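Local coordinates for protein pseudoalteromonas arctica PAMC 21717 (Pseudoalteromonas arctica, PDB 5YL7) that probably hydrolyses peptide bonds as a cold-active, calcium-binding serine protease of the subtilase family, at residues D145-A150 against N184-A189. Sequence-based numbering, arbitrary orientation.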
loop_
_atom_site.group_PDB
_atom_site.type_symbol
_atom_site.label_atom_id
_atom_site.label_comp_id
_atom_site.label_asym_id
_atom_site.label_seq_id
_atom_site.Cartn_x
_atom_site.Cartn_y
_atom_site.Cartn_z
ATOM N N ASP A 145 6.582 -14.757 5.367
ATOM C CA ASP A 145 7.718 -15.021 4.502
ATOM C C ASP A 145 7.934 -13.907 3.452
ATOM O O ASP A 145 9.034 -13.553 3.079
ATOM C CB ASP A 145 7.603 -16.394 3.892
ATOM C CG ASP A 145 7.899 -17.507 4.845
ATOM O OD1 ASP A 145 8.546 -17.245 5.905
ATOM O OD2 ASP A 145 7.591 -18.664 4.487
ATOM N N GLY A 146 6.784 -13.347 2.998
ATOM C CA GLY A 146 6.877 -12.203 2.134
ATOM C C GLY A 146 7.591 -10.981 2.726
ATOM O O GLY A 146 8.385 -10.331 2.081
ATOM N N ILE A 147 7.230 -10.739 4.005
ATOM C CA ILE A 147 7.879 -9.620 4.742
ATOM C C ILE A 147 9.378 -9.877 4.851
ATOM O O ILE A 147 10.190 -9.005 4.523
ATOM C CB ILE A 147 7.292 -9.502 6.149
ATOM C CG1 ILE A 147 5.773 -9.089 6.094
ATOM C CG2 ILE A 147 8.100 -8.603 7.023
ATOM C CD1 ILE A 147 5.034 -9.242 7.409
ATOM N N ILE A 148 9.713 -11.092 5.249
ATOM C CA ILE A 148 11.166 -11.437 5.384
ATOM C C ILE A 148 11.906 -11.253 4.058
ATOM O O ILE A 148 12.915 -10.534 3.984
ATOM C CB ILE A 148 11.292 -12.885 5.902
ATOM C CG1 ILE A 148 10.753 -12.989 7.321
ATOM C CG2 ILE A 148 12.783 -13.339 5.827
ATOM C CD1 ILE A 148 10.461 -14.401 7.719
ATOM N N TRP A 149 11.352 -11.898 3.019
ATOM C CA TRP A 149 12.050 -11.852 1.713
ATOM C C TRP A 149 12.149 -10.432 1.166
ATOM O O TRP A 149 13.124 -10.026 0.556
ATOM C CB TRP A 149 11.331 -12.823 0.742
ATOM C CG TRP A 149 11.992 -12.937 -0.602
ATOM C CD1 TRP A 149 13.062 -13.777 -0.933
ATOM C CD2 TRP A 149 11.700 -12.196 -1.787
ATOM N NE1 TRP A 149 13.357 -13.582 -2.245
ATOM C CE2 TRP A 149 12.599 -12.608 -2.800
ATOM C CE3 TRP A 149 10.788 -11.195 -2.097
ATOM C CZ2 TRP A 149 12.546 -12.109 -4.079
ATOM C CZ3 TRP A 149 10.809 -10.684 -3.376
ATOM C CH2 TRP A 149 11.689 -11.134 -4.343
ATOM N N ALA A 150 11.045 -9.676 1.300
ATOM C CA ALA A 150 10.972 -8.332 0.774
ATOM C C ALA A 150 12.076 -7.476 1.338
ATOM O O ALA A 150 12.615 -6.589 0.662
ATOM C CB ALA A 150 9.685 -7.681 1.133
ATOM N N ASN A 184 7.671 -11.679 14.344
ATOM C CA ASN A 184 9.048 -12.132 14.035
ATOM C C ASN A 184 9.531 -11.627 12.691
ATOM O O ASN A 184 10.650 -11.164 12.492
ATOM C CB ASN A 184 9.165 -13.673 14.099
ATOM C CG ASN A 184 9.150 -14.262 15.475
ATOM O OD1 ASN A 184 9.391 -13.594 16.453
ATOM N ND2 ASN A 184 8.821 -15.526 15.516
ATOM N N ALA A 185 8.620 -11.749 11.707
ATOM C CA ALA A 185 8.946 -11.273 10.342
ATOM C C ALA A 185 9.197 -9.754 10.281
ATOM O O ALA A 185 10.143 -9.275 9.660
ATOM C CB ALA A 185 7.867 -11.730 9.395
ATOM N N ILE A 186 8.288 -8.994 10.937
ATOM C CA ILE A 186 8.434 -7.575 11.056
ATOM C C ILE A 186 9.762 -7.194 11.714
ATOM O O ILE A 186 10.434 -6.272 11.273
ATOM C CB ILE A 186 7.241 -6.972 11.764
ATOM C CG1 ILE A 186 6.007 -7.134 10.858
ATOM C CG2 ILE A 186 7.443 -5.527 12.199
ATOM C CD1 ILE A 186 4.727 -6.810 11.601
ATOM N N ASN A 187 10.101 -7.907 12.819
ATOM C CA ASN A 187 11.363 -7.607 13.487
ATOM C C ASN A 187 12.555 -7.830 12.541
ATOM O O ASN A 187 13.455 -7.027 12.575
ATOM C CB ASN A 187 11.482 -8.469 14.725
ATOM C CG ASN A 187 10.508 -8.171 15.853
ATOM O OD1 ASN A 187 9.866 -7.126 15.860
ATOM N ND2 ASN A 187 10.406 -9.116 16.808
ATOM N N THR A 188 12.516 -8.886 11.800
ATOM C CA THR A 188 13.523 -9.183 10.798
ATOM C C THR A 188 13.596 -8.047 9.751
ATOM O O THR A 188 14.674 -7.488 9.444
ATOM C CB THR A 188 13.303 -10.492 10.087
ATOM O OG1 THR A 188 13.567 -11.543 11.059
ATOM C CG2 THR A 188 14.160 -10.716 8.893
ATOM N N ALA A 189 12.431 -7.657 9.203
ATOM C CA ALA A 189 12.458 -6.574 8.181
ATOM C C ALA A 189 13.048 -5.288 8.743
ATOM O O ALA A 189 13.916 -4.626 8.125
ATOM C CB ALA A 189 11.039 -6.333 7.693
#
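Ile147 and Ile148 pack against Ala185, Ile186, Thr188 and Ala189 where two helices run side by side. The segment axes are nearly parallel, at 8°, and approach to 8.2 Å. Ile148 and Ala185 are the closest backbone pair, with 5.4 Å between their CA atoms.

Ile147 points toward the other helix. Its CB lies 4.0 Å from Ala185 CB. At CB the chain forks. With chi1 at -65°, CG1 stands anti to the carbonyl carbon, which leaves CG2 anti to the backbone N and sends this methyl across to the facing backbone. Ile147 CG2 lies 3.4 Å from Ala185 O and 3.8 Å from Ala189 CB, so it sits between two alanines one helical turn apart. That oxygen already accepts the helix bond from Ala189 N. The other branch runs through CG1 and, nearly extended (chi2 167°), carries Ile147 CD1 to within 4.2 Å of Ile186 CG1.

Ile148 works from the neighbouring position. Ile148 CG1 lies 3.8 Å from Ala185 CB. The alanine methyl also meets Ile147 CG2, and so touches both isoleucines. Ile148 CG2 comes only within 4.3 Å of Thr188 CG2, on the more open side of the contact.

Both helices cover the parallel sheet of the subtilase fold. Ile147 and Ala189 both reach Ile168 on strand 167-170, and Ile147 also touches Leu40 on strand 36-41. The CA–CB bond of Ile186 points away from 145-150, yet its CG1 still meets Ile147; the side chain also touches Cys215, a disulfide-bonded residue.

No hydrogen bond links the two segments. Two alanines of 184-189 leave room for the branched Ile147 and Ile148, and Ile186 adds a further apolar contact, so the contact rests on shape and on the burial of hydrocarbon.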